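Local coordinates for UTP-glucose-1-phosphate uridylyltransferase 2 (Trypanosoma brucei, PDB 3GUE), which probably catalyses the formation of UDP-glucose and diphosphate from UTP and glucose 1-phosphate, and is caught here with UDP-glucose bound, at residues M244-R249 with H298-T303; T250-K255 with V367-F372; G256-Y261 with V277-A282. All blocks are in the same frame, centred on the assembly; numbering follows the deposited sequence.

Overall arrangement
All three contacts lie round the glucose end of the bound UDP-glucose. Interaction 1 pairs antiparallel strands in the central mixed sheet, and its Asn302 binds the sugar. Interaction 3 is an antiparallel strand pair, 257-261 with 277-280, whose first strand is probably backbone-bonded to 300-303: Asn302 N lies 3.0 Å from Gly257 O. Its Glu280 also holds the sugar. Interaction 2, its centre about 7 Å from that of interaction 1, ties loop 250-255 to loop 367-372 and sets Phe372 beside the glucose. Val246 O to Val367 N, 2.7 Å, probably another hydrogen bond, joins interactions 1 and 2; the centres of interactions 2 and 3 are about 14 Å apart.

Interaction 1: M244-R249 with H298-T303; sequences MEVCRR and HCFFNT. With UPG (uridine-5'-diphosphate-glucose), chain C.
Two antiparallel strands of the central mixed sheet of this GT-A-type nucleotidyltransferase meet here, 244-248 against 300-303. Met244 starts the walk: its CG is anti to the backbone N, and the side chain crosses that of Asn302 at about a right angle, SD 3.5 Å from Asn302 OD1, which accepts from Asn304 N. At Glu245 the carbonyl O accepts twice, from Thr303 N in the carbonyl plane and from Thr303 OG1 above it. Its carboxylate turns elsewhere, to Asn305 and Arg371. Val246 forms a non-hydrogen-bonded pair with Asn302, and its CG2 rests near Phe300 CB. Cys247 and Phe301 are the hydrogen-bonded pair; the bond from Phe301 N to Cys247 O, 2.9 Å, is nearly straight at 177°. On the same face, Cys247 SG touches Thr303 CG2 at 3.5 Å. Arg248 bends at chi2 (73°), bringing NH1 to Cys299 CB. Arg249 leaves the strand with its N bonded to Cys299 O, 2.7 Å. Its side chain runs extended past the Phe301 ring, guanidinium and ring planes 22° apart, until NH1 meets a lone pair of His298 O in plane at 3.0 Å; Phe292 supplies a further carbonyl acceptor and a cation-pi partner. At the sugar end, Asn302 serves the glucose with backbone and side chain: its O accepts a very short 2.5 Å bond from UPG O4', and its ND2 donates to UPG O3' at 2.8 Å.

Interaction 2: T250-K255 with V367-F372; sequences TESDKK and VPRERF. With UPG (uridine-5'-diphosphate-glucose), chain C.
Asp253 OD2 is the best-held atom, taking two hydrogen bonds: a nearly straight one from Thr250 N at 2.8 Å, from above the carboxylate plane, and a clearly bent one from Arg369 NH1 at 2.9 Å on the syn lone pair. The motif is a buried, end-on bidentate salt bridge between a type I beta turn, Thr250 to Asp253, and the 3-10 turn 369-371 that follows strand 362-366. The second arm runs from Arg369 NH2 to Asp253 OD1 at a very short 2.5 Å, again syn and nearly straight (167°). The pair meets tip to tip but not coplanar: carboxylate and guanidinium are 39° apart, so OD1 lies near the guanidinium plane while OD2 is tilted from it. Such a tight pairing would be expected to favour the ionised carboxylate. Arg369 reaches it with CG anti to the backbone N and a bend at chi2 (103°). Thr250 OG1 lies over one face of its guanidinium and Phe372 CD2 over the opposite one, both toward the rim. Thr250 OG1 shares a hydrogen bond with Ser252 OG, and a water links that serine to Arg369 NH2, accepting from the arginine. Pro407 packs on Thr250, Ser252 and Arg369. The Phe372 ring, part of the UDP-glucose pocket, meets both the salt bridge and the sugar with its edge: CE2 lies 3.5 Å from Asp253 OD1, CE1 3.4 Å from UPG O6'.

Interaction 3: G256-Y261 with V277-A282; sequences GGHLAY and VLRESA. With UPG (uridine-5'-diphosphate-glucose), chain C.
CB of Arg279 lies over one face of the His258 ring, 4.0 Å from NE2; from there the side chain runs alongside the histidine, extended, then bent at chi3 (56°), which brings its head back to the imidazole. There NE and NH2 both donate to the single acceptor His258 NE2, each at 3.0 Å, in a side-on grip. The guanidinium stands almost upright to the ring, planes 83° apart, and NE2 lies in the guanidinium plane. NH2 also forms a salt bridge with Glu49, and NH1 bonds to Ile47 O. The imidazole is held at its other nitrogen too: ND1 donates to Leu259 O in an almost straight bond (174°), so NE2 is left as acceptor, consistent with a neutral histidine; His298 stacks on it. The backbones pair as neighbouring strands of a three-stranded antiparallel sheet, 257-261 against 277-280, in which His258 with Arg279 and Ala260 with Val277 are hydrogen-bonded pairs. On the face bearing Leu259 and Leu278, their methyls CD2 and CD1 touch at 4.1 Å. Near the sugar the strands come closest at Gly257 and Glu280; Gly256 CA comes within 3.6 Å of UPG O4', and its backbone angles call for glycine. Gly257 N donates to UPG O4' at 3.0 Å. Glu280, bent at chi2, splits its carboxylate over the glucose diol, OE1 accepting from UPG O2' and OE2 from UPG O3', each at 2.5 Å.

Interaction 1: M244-R249 with H298-T303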
loop_
_atom_site.group_PDB
_atom_site.type_symbol
_atom_site.label_atom_id
_atom_site.label_comp_id
_atom_site.label_asym_id
_atom_site.label_seq_id
_atom_site.Cartn_x
_atom_site.Cartn_y
_atom_site.Cartn_z
ATOM N N MET A 244 -3.822 -9.219 10.920
ATOM C CA MET A 244 -3.167 -8.963 9.624
ATOM C C MET A 244 -3.299 -10.144 8.653
ATOM O O MET A 244 -2.931 -11.261 9.002
ATOM C CB MET A 244 -1.668 -8.727 9.866
ATOM C CG MET A 244 -0.859 -8.620 8.574
ATOM S SD MET A 244 0.909 -8.503 8.845
ATOM C CE MET A 244 1.041 -6.891 9.629
ATOM N N GLU A 245 -3.794 -9.911 7.433
ATOM C CA GLU A 245 -3.775 -10.953 6.414
ATOM C C GLU A 245 -2.392 -10.940 5.757
ATOM O O GLU A 245 -1.893 -9.868 5.444
ATOM C CB GLU A 245 -4.880 -10.741 5.349
ATOM C CG GLU A 245 -6.317 -10.590 5.853
ATOM C CD GLU A 245 -7.310 -10.692 4.700
ATOM O OE1 GLU A 245 -6.865 -10.576 3.528
ATOM O OE2 GLU A 245 -8.517 -10.928 4.956
ATOM N N VAL A 246 -1.756 -12.107 5.642
ATOM C CA VAL A 246 -0.498 -12.279 4.891
ATOM C C VAL A 246 -0.663 -13.322 3.780
ATOM O O VAL A 246 -1.552 -14.177 3.848
ATOM C CB VAL A 246 0.691 -12.708 5.799
ATOM C CG1 VAL A 246 1.006 -11.652 6.854
ATOM C CG2 VAL A 246 0.433 -14.089 6.454
ATOM N N CYS A 247 0.212 -13.261 2.768
ATOM C CA CYS A 247 0.283 -14.297 1.747
ATOM C C CYS A 247 1.642 -15.001 1.797
ATOM O O CYS A 247 2.666 -14.405 2.188
ATOM C CB CYS A 247 0.059 -13.683 0.349
ATOM S SG CYS A 247 -1.630 -13.035 0.015
ATOM N N ARG A 248 1.652 -16.269 1.399
ATOM C CA ARG A 248 2.882 -16.934 1.007
ATOM C C ARG A 248 3.537 -16.040 -0.060
ATOM O O ARG A 248 2.989 -15.812 -1.152
ATOM C CB ARG A 248 2.594 -18.369 0.502
ATOM C CG ARG A 248 3.737 -19.067 -0.255
ATOM C CD ARG A 248 4.859 -19.492 0.672
ATOM N NE ARG A 248 5.926 -20.230 -0.015
ATOM C CZ ARG A 248 7.014 -20.714 0.584
ATOM N NH1 ARG A 248 7.180 -20.555 1.891
ATOM N NH2 ARG A 248 7.944 -21.365 -0.124
ATOM N N ARG A 249 4.679 -15.474 0.311
ATOM C CA ARG A 249 5.439 -14.618 -0.563
ATOM C C ARG A 249 5.806 -15.321 -1.878
ATOM O O ARG A 249 6.134 -16.501 -1.876
ATOM C CB ARG A 249 6.702 -14.145 0.142
ATOM C CG ARG A 249 7.263 -12.836 -0.402
ATOM C CD ARG A 249 8.435 -12.432 0.449
ATOM N NE ARG A 249 9.081 -11.193 0.019
ATOM C CZ ARG A 249 10.210 -10.740 0.545
ATOM N NH1 ARG A 249 10.803 -11.416 1.533
ATOM N NH2 ARG A 249 10.728 -9.606 0.113
ATOM N N HIS A 298 11.948 -15.340 4.464
ATOM C CA HIS A 298 10.939 -14.398 4.884
ATOM C C HIS A 298 9.754 -14.529 3.923
ATOM O O HIS A 298 9.587 -13.728 3.007
ATOM C CB HIS A 298 11.530 -12.985 4.905
ATOM C CG HIS A 298 12.691 -12.849 5.841
ATOM N ND1 HIS A 298 12.565 -12.985 7.208
ATOM C CD2 HIS A 298 14.005 -12.643 5.605
ATOM C CE1 HIS A 298 13.743 -12.809 7.774
ATOM N NE2 HIS A 298 14.637 -12.614 6.822
ATOM N N CYS A 299 8.962 -15.576 4.174
ATOM C CA CYS A 299 7.915 -16.104 3.293
ATOM C C CYS A 299 6.500 -15.624 3.567
ATOM O O CYS A 299 5.566 -15.968 2.823
ATOM C CB CYS A 299 7.910 -17.642 3.379
ATOM S SG CYS A 299 7.790 -18.325 5.047
ATOM N N PHE A 300 6.330 -14.854 4.639
ATOM C CA PHE A 300 5.018 -14.303 4.974
ATOM C C PHE A 300 4.953 -12.790 4.733
ATOM O O PHE A 300 5.530 -11.989 5.471
ATOM C CB PHE A 300 4.603 -14.696 6.391
ATOM C CG PHE A 300 4.495 -16.179 6.595
ATOM C CD1 PHE A 300 3.582 -16.935 5.863
ATOM C CD2 PHE A 300 5.324 -16.826 7.499
ATOM C CE1 PHE A 300 3.501 -18.307 6.035
ATOM C CE2 PHE A 300 5.226 -18.219 7.711
ATOM C CZ PHE A 300 4.319 -18.956 6.972
ATOM N N PHE A 301 4.248 -12.420 3.665
ATOM C CA PHE A 301 4.256 -11.045 3.153
ATOM C C PHE A 301 2.941 -10.363 3.511
ATOM O O PHE A 301 1.879 -10.858 3.181
ATOM C CB PHE A 301 4.454 -11.064 1.617
ATOM C CG PHE A 301 5.071 -9.806 1.049
ATOM C CD1 PHE A 301 6.438 -9.549 1.186
ATOM C CD2 PHE A 301 4.298 -8.902 0.340
ATOM C CE1 PHE A 301 6.994 -8.403 0.645
ATOM C CE2 PHE A 301 4.856 -7.752 -0.200
ATOM C CZ PHE A 301 6.194 -7.501 -0.061
ATOM N N ASN A 302 3.041 -9.215 4.182
ATOM C CA ASN A 302 1.884 -8.403 4.528
ATOM C C ASN A 302 1.104 -7.896 3.287
ATOM O O ASN A 302 1.681 -7.264 2.392
ATOM C CB ASN A 302 2.335 -7.225 5.406
ATOM C CG ASN A 302 1.202 -6.308 5.774
ATOM O OD1 ASN A 302 0.017 -6.750 5.905
ATOM N ND2 ASN A 302 1.530 -5.009 5.965
ATOM N N THR A 303 -0.193 -8.208 3.250
ATOM C CA THR A 303 -1.095 -7.753 2.196
ATOM C C THR A 303 -1.555 -6.319 2.486
ATOM O O THR A 303 -2.040 -5.640 1.593
ATOM C CB THR A 303 -2.357 -8.623 2.078
ATOM O OG1 THR A 303 -3.178 -8.443 3.239
ATOM C CG2 THR A 303 -2.049 -10.138 1.876
HETATM N N1 UPG C . -0.913 5.706 1.712
HETATM C C2 UPG C . -1.667 6.609 2.491
HETATM N N3 UPG C . -0.966 7.537 3.240
HETATM C C4 UPG C . 0.407 7.611 3.258
HETATM C C5 UPG C . 1.163 6.705 2.504
HETATM C C6 UPG C . 0.516 5.747 1.730
HETATM O O2 UPG C . -2.906 6.646 2.526
HETATM O O4 UPG C . 0.924 8.494 3.955
HETATM C C1C UPG C . -1.621 4.676 0.885
HETATM C C2C UPG C . -1.234 4.463 -0.581
HETATM O O2C UPG C . -1.869 5.434 -1.424
HETATM C C3C UPG C . -1.828 3.075 -0.809
HETATM C C4C UPG C . -1.534 2.374 0.508
HETATM O O4C UPG C . -1.339 3.411 1.508
HETATM O O3C UPG C . -3.243 3.192 -0.944
HETATM C C5C UPG C . -0.217 1.535 0.436
HETATM O O5C UPG C . 0.944 2.311 0.303
HETATM P PA UPG C . 2.143 1.852 -0.674
HETATM O O1A UPG C . 1.473 1.485 -1.954
HETATM O O2A UPG C . 3.241 2.825 -0.686
HETATM O O3A UPG C . 2.634 0.451 0.038
HETATM P PB UPG C . 3.774 0.273 1.185
HETATM O O1B UPG C . 3.457 1.192 2.291
HETATM O O2B UPG C . 5.146 0.275 0.587
HETATM O O3B UPG C . 3.499 -1.264 1.557
HETATM C "C1'" UPG C . 2.211 -1.626 2.178
HETATM C "C2'" UPG C . 2.482 -2.254 3.538
HETATM C "C3'" UPG C . 3.392 -3.455 3.317
HETATM C "C4'" UPG C . 2.674 -4.463 2.404
HETATM C "C5'" UPG C . 2.287 -3.790 1.062
HETATM C "C6'" UPG C . 1.320 -4.655 0.296
HETATM O "O2'" UPG C . 3.127 -1.322 4.425
HETATM O "O3'" UPG C . 3.748 -4.005 4.574
HETATM O "O4'" UPG C . 3.499 -5.591 2.158
HETATM O "O5'" UPG C . 1.583 -2.532 1.250
HETATM O "O6'" UPG C . 1.276 -4.219 -1.064
#

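Interaction 2: T250-K255 with V367-F372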
loop_
_atom_site.group_PDB
_atom_site.type_symbol
_atom_site.label_atom_id
_atom_site.label_comp_id
_atom_site.label_asym_id
_atom_site.label_seq_id
_atom_site.Cartn_x
_atom_site.Cartn_y
_atom_site.Cartn_z
ATOM N N THR A 250 5.737 -14.563 -2.978
ATOM C CA THR A 250 6.123 -15.007 -4.321
ATOM C C THR A 250 7.313 -14.181 -4.809
ATOM O O THR A 250 7.712 -13.201 -4.169
ATOM C CB THR A 250 4.963 -14.841 -5.348
ATOM O OG1 THR A 250 4.616 -13.452 -5.462
ATOM C CG2 THR A 250 3.723 -15.644 -4.928
ATOM N N GLU A 251 7.876 -14.564 -5.949
ATOM C CA GLU A 251 8.982 -13.828 -6.550
ATOM C C GLU A 251 8.611 -12.367 -6.905
ATOM O O GLU A 251 9.476 -11.484 -6.890
ATOM C CB GLU A 251 9.482 -14.581 -7.779
ATOM C CG GLU A 251 10.979 -14.518 -7.989
ATOM C CD GLU A 251 11.388 -14.898 -9.404
ATOM O OE1 GLU A 251 10.868 -15.907 -9.944
ATOM O OE2 GLU A 251 12.241 -14.180 -9.980
ATOM N N SER A 252 7.330 -12.114 -7.192
ATOM C CA SER A 252 6.843 -10.749 -7.441
ATOM C C SER A 252 6.754 -9.836 -6.187
ATOM O O SER A 252 6.583 -8.625 -6.308
ATOM C CB SER A 252 5.493 -10.795 -8.173
ATOM O OG SER A 252 4.476 -11.319 -7.343
ATOM N N ASP A 253 6.863 -10.389 -4.980
ATOM C CA ASP A 253 6.701 -9.540 -3.770
ATOM C C ASP A 253 8.071 -8.996 -3.371
ATOM O O ASP A 253 8.806 -9.643 -2.614
ATOM C CB ASP A 253 6.036 -10.280 -2.597
ATOM C CG ASP A 253 4.684 -10.915 -2.968
ATOM O OD1 ASP A 253 3.803 -10.219 -3.526
ATOM O OD2 ASP A 253 4.508 -12.116 -2.690
ATOM N N LYS A 254 8.400 -7.803 -3.869
ATOM C CA LYS A 254 9.755 -7.233 -3.702
ATOM C C LYS A 254 9.761 -5.950 -2.868
ATOM O O LYS A 254 10.772 -5.603 -2.204
ATOM C CB LYS A 254 10.345 -6.930 -5.060
ATOM C CG LYS A 254 10.693 -8.169 -5.853
ATOM C CD LYS A 254 11.274 -7.805 -7.193
ATOM C CE LYS A 254 11.604 -9.056 -7.995
ATOM N NZ LYS A 254 12.319 -10.128 -7.192
ATOM N N LYS A 255 8.635 -5.244 -2.948
ATOM C CA LYS A 255 8.425 -3.981 -2.243
ATOM C C LYS A 255 7.187 -4.058 -1.330
ATOM O O LYS A 255 6.088 -4.392 -1.765
ATOM C CB LYS A 255 8.288 -2.814 -3.265
ATOM C CG LYS A 255 9.603 -2.543 -4.068
ATOM C CD LYS A 255 9.399 -1.425 -5.124
ATOM C CE LYS A 255 9.327 -0.007 -4.517
ATOM N NZ LYS A 255 8.816 1.016 -5.535
ATOM N N VAL A 367 -3.621 -15.975 3.963
ATOM C CA VAL A 367 -4.834 -15.949 3.149
ATOM C C VAL A 367 -4.454 -16.320 1.711
ATOM O O VAL A 367 -3.266 -16.230 1.331
ATOM C CB VAL A 367 -5.635 -14.587 3.258
ATOM C CG1 VAL A 367 -5.996 -14.273 4.721
ATOM C CG2 VAL A 367 -4.892 -13.384 2.574
ATOM N N PRO A 368 -5.432 -16.819 0.928
ATOM C CA PRO A 368 -5.129 -17.117 -0.463
ATOM C C PRO A 368 -4.684 -15.859 -1.258
ATOM O O PRO A 368 -5.126 -14.745 -0.980
ATOM C CB PRO A 368 -6.454 -17.656 -1.010
ATOM C CG PRO A 368 -7.241 -18.065 0.204
ATOM C CD PRO A 368 -6.833 -17.126 1.276
ATOM N N ARG A 369 -3.797 -16.060 -2.225
ATOM C CA ARG A 369 -3.353 -14.974 -3.085
ATOM C C ARG A 369 -4.499 -14.211 -3.739
ATOM O O ARG A 369 -4.298 -13.089 -4.141
ATOM C CB ARG A 369 -2.390 -15.490 -4.171
ATOM C CG ARG A 369 -1.667 -14.379 -4.920
ATOM C CD ARG A 369 -0.236 -14.234 -4.439
ATOM N NE ARG A 369 0.401 -13.005 -4.914
ATOM C CZ ARG A 369 1.329 -12.334 -4.222
ATOM N NH1 ARG A 369 1.685 -12.754 -3.016
ATOM N NH2 ARG A 369 1.855 -11.219 -4.699
ATOM N N GLU A 370 -5.709 -14.770 -3.846
ATOM C CA GLU A 370 -6.734 -14.022 -4.582
ATOM C C GLU A 370 -7.232 -12.774 -3.816
ATOM O O GLU A 370 -7.971 -11.954 -4.360
ATOM C CB GLU A 370 -7.854 -14.932 -5.136
ATOM C CG GLU A 370 -7.332 -16.173 -5.927
ATOM C CD GLU A 370 -6.695 -15.849 -7.284
ATOM O OE1 GLU A 370 -7.446 -15.417 -8.185
ATOM O OE2 GLU A 370 -5.459 -16.060 -7.462
ATOM N N ARG A 371 -6.763 -12.600 -2.583
ATOM C CA ARG A 371 -7.062 -11.380 -1.816
ATOM C C ARG A 371 -6.025 -10.261 -1.914
ATOM O O ARG A 371 -6.116 -9.265 -1.186
ATOM C CB ARG A 371 -7.285 -11.717 -0.338
ATOM C CG ARG A 371 -8.431 -12.667 -0.119
ATOM C CD ARG A 371 -8.820 -12.738 1.313
ATOM N NE ARG A 371 -9.876 -13.729 1.470
ATOM C CZ ARG A 371 -10.426 -14.076 2.634
ATOM N NH1 ARG A 371 -10.021 -13.524 3.770
ATOM N NH2 ARG A 371 -11.370 -15.007 2.650
ATOM N N PHE A 372 -5.037 -10.432 -2.788
ATOM C CA PHE A 372 -3.876 -9.551 -2.844
ATOM C C PHE A 372 -3.383 -9.453 -4.312
ATOM O O PHE A 372 -2.788 -10.384 -4.816
ATOM C CB PHE A 372 -2.778 -10.100 -1.893
ATOM C CG PHE A 372 -1.516 -9.258 -1.821
ATOM C CD1 PHE A 372 -1.564 -7.922 -1.418
ATOM C CD2 PHE A 372 -0.272 -9.824 -2.094
ATOM C CE1 PHE A 372 -0.406 -7.159 -1.339
ATOM C CE2 PHE A 372 0.901 -9.068 -2.005
ATOM C CZ PHE A 372 0.839 -7.735 -1.622
HETATM N N1 UPG C . -0.913 5.706 1.712
HETATM C C2 UPG C . -1.667 6.609 2.491
HETATM N N3 UPG C . -0.966 7.537 3.240
HETATM C C4 UPG C . 0.407 7.611 3.258
HETATM C C5 UPG C . 1.163 6.705 2.504
HETATM C C6 UPG C . 0.516 5.747 1.730
HETATM O O2 UPG C . -2.906 6.646 2.526
HETATM O O4 UPG C . 0.924 8.494 3.955
HETATM C C1C UPG C . -1.621 4.676 0.885
HETATM C C2C UPG C . -1.234 4.463 -0.581
HETATM O O2C UPG C . -1.869 5.434 -1.424
HETATM C C3C UPG C . -1.828 3.075 -0.809
HETATM C C4C UPG C . -1.534 2.374 0.508
HETATM O O4C UPG C . -1.339 3.411 1.508
HETATM O O3C UPG C . -3.243 3.192 -0.944
HETATM C C5C UPG C . -0.217 1.535 0.436
HETATM O O5C UPG C . 0.944 2.311 0.303
HETATM P PA UPG C . 2.143 1.852 -0.674
HETATM O O1A UPG C . 1.473 1.485 -1.954
HETATM O O2A UPG C . 3.241 2.825 -0.686
HETATM O O3A UPG C . 2.634 0.451 0.038
HETATM P PB UPG C . 3.774 0.273 1.185
HETATM O O1B UPG C . 3.457 1.192 2.291
HETATM O O2B UPG C . 5.146 0.275 0.587
HETATM O O3B UPG C . 3.499 -1.264 1.557
HETATM C "C1'" UPG C . 2.211 -1.626 2.178
HETATM C "C2'" UPG C . 2.482 -2.254 3.538
HETATM C "C3'" UPG C . 3.392 -3.455 3.317
HETATM C "C4'" UPG C . 2.674 -4.463 2.404
HETATM C "C5'" UPG C . 2.287 -3.790 1.062
HETATM C "C6'" UPG C . 1.320 -4.655 0.296
HETATM O "O2'" UPG C . 3.127 -1.322 4.425
HETATM O "O3'" UPG C . 3.748 -4.005 4.574
HETATM O "O4'" UPG C . 3.499 -5.591 2.158
HETATM O "O5'" UPG C . 1.583 -2.532 1.250
HETATM O "O6'" UPG C . 1.276 -4.219 -1.064
HETATM O O HOH W 1 2.457 -9.700 -7.361
#

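Interaction 3: G256-Y261 with V277-A282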
loop_
_atom_site.group_PDB
_atom_site.type_symbol
_atom_site.label_atom_id
_atom_site.label_comp_id
_atom_site.label_asym_id
_atom_site.label_seq_id
_atom_site.Cartn_x
_atom_site.Cartn_y
_atom_site.Cartn_z
ATOM N N GLY A 256 7.405 -3.758 -0.056
ATOM C CA GLY A 256 6.371 -3.776 0.963
ATOM C C GLY A 256 7.029 -4.280 2.231
ATOM O O GLY A 256 8.180 -3.958 2.502
ATOM N N GLY A 257 6.304 -5.070 3.019
ATOM C CA GLY A 257 6.852 -5.617 4.253
ATOM C C GLY A 257 6.630 -7.100 4.494
ATOM O O GLY A 257 5.600 -7.639 4.128
ATOM N N HIS A 258 7.619 -7.746 5.091
ATOM C CA HIS A 258 7.474 -9.122 5.585
ATOM C C HIS A 258 7.466 -9.138 7.104
ATOM O O HIS A 258 8.004 -8.231 7.762
ATOM C CB HIS A 258 8.581 -10.048 5.054
ATOM C CG HIS A 258 9.944 -9.736 5.587
ATOM N ND1 HIS A 258 10.399 -10.218 6.794
ATOM C CD2 HIS A 258 10.945 -8.975 5.086
ATOM C CE1 HIS A 258 11.630 -9.787 7.007
ATOM N NE2 HIS A 258 11.986 -9.029 5.988
ATOM N N LEU A 259 6.851 -10.190 7.638
ATOM C CA LEU A 259 6.817 -10.434 9.061
ATOM C C LEU A 259 8.091 -11.103 9.505
ATOM O O LEU A 259 8.751 -11.819 8.735
ATOM C CB LEU A 259 5.589 -11.287 9.456
ATOM C CG LEU A 259 4.247 -10.553 9.400
ATOM C CD1 LEU A 259 3.152 -11.415 10.061
ATOM C CD2 LEU A 259 4.290 -9.191 10.069
ATOM N N ALA A 260 8.438 -10.850 10.760
ATOM C CA ALA A 260 9.563 -11.516 11.398
ATOM C C ALA A 260 9.241 -11.533 12.871
ATOM O O ALA A 260 8.164 -11.123 13.272
ATOM C CB ALA A 260 10.855 -10.774 11.126
ATOM N N TYR A 261 10.176 -12.023 13.661
ATOM C CA TYR A 261 10.023 -12.181 15.091
ATOM C C TYR A 261 11.179 -11.467 15.779
ATOM O O TYR A 261 12.296 -11.423 15.248
ATOM C CB TYR A 261 10.091 -13.671 15.453
ATOM C CG TYR A 261 8.768 -14.416 15.367
ATOM C CD1 TYR A 261 7.590 -13.830 15.814
ATOM C CD2 TYR A 261 8.715 -15.733 14.877
ATOM C CE1 TYR A 261 6.380 -14.505 15.754
ATOM C CE2 TYR A 261 7.499 -16.418 14.798
ATOM C CZ TYR A 261 6.351 -15.803 15.248
ATOM O OH TYR A 261 5.160 -16.468 15.196
ATOM N N VAL A 277 7.317 -8.575 14.366
ATOM C CA VAL A 277 7.813 -7.323 13.810
ATOM C C VAL A 277 7.502 -7.272 12.314
ATOM O O VAL A 277 7.489 -8.297 11.625
ATOM C CB VAL A 277 9.354 -7.028 14.081
ATOM C CG1 VAL A 277 9.860 -7.645 15.402
ATOM C CG2 VAL A 277 10.233 -7.455 12.914
ATOM N N LEU A 278 7.241 -6.073 11.823
ATOM C CA LEU A 278 7.038 -5.857 10.401
ATOM C C LEU A 278 8.290 -5.150 9.904
ATOM O O LEU A 278 8.699 -4.116 10.458
ATOM C CB LEU A 278 5.766 -5.037 10.172
ATOM C CG LEU A 278 5.377 -4.571 8.764
ATOM C CD1 LEU A 278 5.013 -5.743 7.878
ATOM C CD2 LEU A 278 4.164 -3.586 8.887
ATOM N N ARG A 279 8.984 -5.746 8.946
ATOM C CA ARG A 279 10.097 -5.024 8.325
ATOM C C ARG A 279 9.717 -4.556 6.916
ATOM O O ARG A 279 9.588 -5.381 5.998
ATOM C CB ARG A 279 11.363 -5.839 8.292
ATOM C CG ARG A 279 12.547 -5.028 7.767
ATOM C CD ARG A 279 13.843 -5.732 7.850
ATOM N NE ARG A 279 13.876 -7.028 7.170
ATOM C CZ ARG A 279 14.971 -7.764 7.064
ATOM N NH1 ARG A 279 16.108 -7.309 7.572
ATOM N NH2 ARG A 279 14.937 -8.946 6.455
ATOM N N GLU A 280 9.515 -3.240 6.779
ATOM C CA GLU A 280 9.204 -2.595 5.488
ATOM C C GLU A 280 10.455 -2.429 4.632
ATOM O O GLU A 280 11.569 -2.501 5.141
ATOM C CB GLU A 280 8.575 -1.232 5.709
ATOM C CG GLU A 280 7.198 -1.238 6.387
ATOM C CD GLU A 280 6.103 -1.815 5.513
ATOM O OE1 GLU A 280 5.644 -1.164 4.552
ATOM O OE2 GLU A 280 5.682 -2.922 5.809
ATOM N N SER A 281 10.264 -2.184 3.339
ATOM C CA SER A 281 11.375 -1.835 2.440
ATOM C C SER A 281 12.274 -0.714 2.990
ATOM O O SER A 281 13.508 -0.821 2.959
ATOM C CB SER A 281 10.819 -1.414 1.080
ATOM O OG SER A 281 10.385 -2.531 0.342
ATOM N N ALA A 282 11.643 0.350 3.478
ATOM C CA ALA A 282 12.339 1.512 4.023
ATOM C C ALA A 282 13.094 1.244 5.339
ATOM O O ALA A 282 13.886 2.080 5.788
ATOM C CB ALA A 282 11.362 2.640 4.216
HETATM N N1 UPG C . -0.913 5.706 1.712
HETATM C C2 UPG C . -1.667 6.609 2.491
HETATM N N3 UPG C . -0.966 7.537 3.240
HETATM C C4 UPG C . 0.407 7.611 3.258
HETATM C C5 UPG C . 1.163 6.705 2.504
HETATM C C6 UPG C . 0.516 5.747 1.730
HETATM O O2 UPG C . -2.906 6.646 2.526
HETATM O O4 UPG C . 0.924 8.494 3.955
HETATM C C1C UPG C . -1.621 4.676 0.885
HETATM C C2C UPG C . -1.234 4.463 -0.581
HETATM O O2C UPG C . -1.869 5.434 -1.424
HETATM C C3C UPG C . -1.828 3.075 -0.809
HETATM C C4C UPG C . -1.534 2.374 0.508
HETATM O O4C UPG C . -1.339 3.411 1.508
HETATM O O3C UPG C . -3.243 3.192 -0.944
HETATM C C5C UPG C . -0.217 1.535 0.436
HETATM O O5C UPG C . 0.944 2.311 0.303
HETATM P PA UPG C . 2.143 1.852 -0.674
HETATM O O1A UPG C . 1.473 1.485 -1.954
HETATM O O2A UPG C . 3.241 2.825 -0.686
HETATM O O3A UPG C . 2.634 0.451 0.038
HETATM P PB UPG C . 3.774 0.273 1.185
HETATM O O1B UPG C . 3.457 1.192 2.291
HETATM O O2B UPG C . 5.146 0.275 0.587
HETATM O O3B UPG C . 3.499 -1.264 1.557
HETATM C "C1'" UPG C . 2.211 -1.626 2.178
HETATM C "C2'" UPG C . 2.482 -2.254 3.538
HETATM C "C3'" UPG C . 3.392 -3.455 3.317
HETATM C "C4'" UPG C . 2.674 -4.463 2.404
HETATM C "C5'" UPG C . 2.287 -3.790 1.062
HETATM C "C6'" UPG C . 1.320 -4.655 0.296
HETATM O "O2'" UPG C . 3.127 -1.322 4.425
HETATM O "O3'" UPG C . 3.748 -4.005 4.574
HETATM O "O4'" UPG C . 3.499 -5.591 2.158
HETATM O "O5'" UPG C . 1.583 -2.532 1.250
HETATM O "O6'" UPG C . 1.276 -4.219 -1.064
#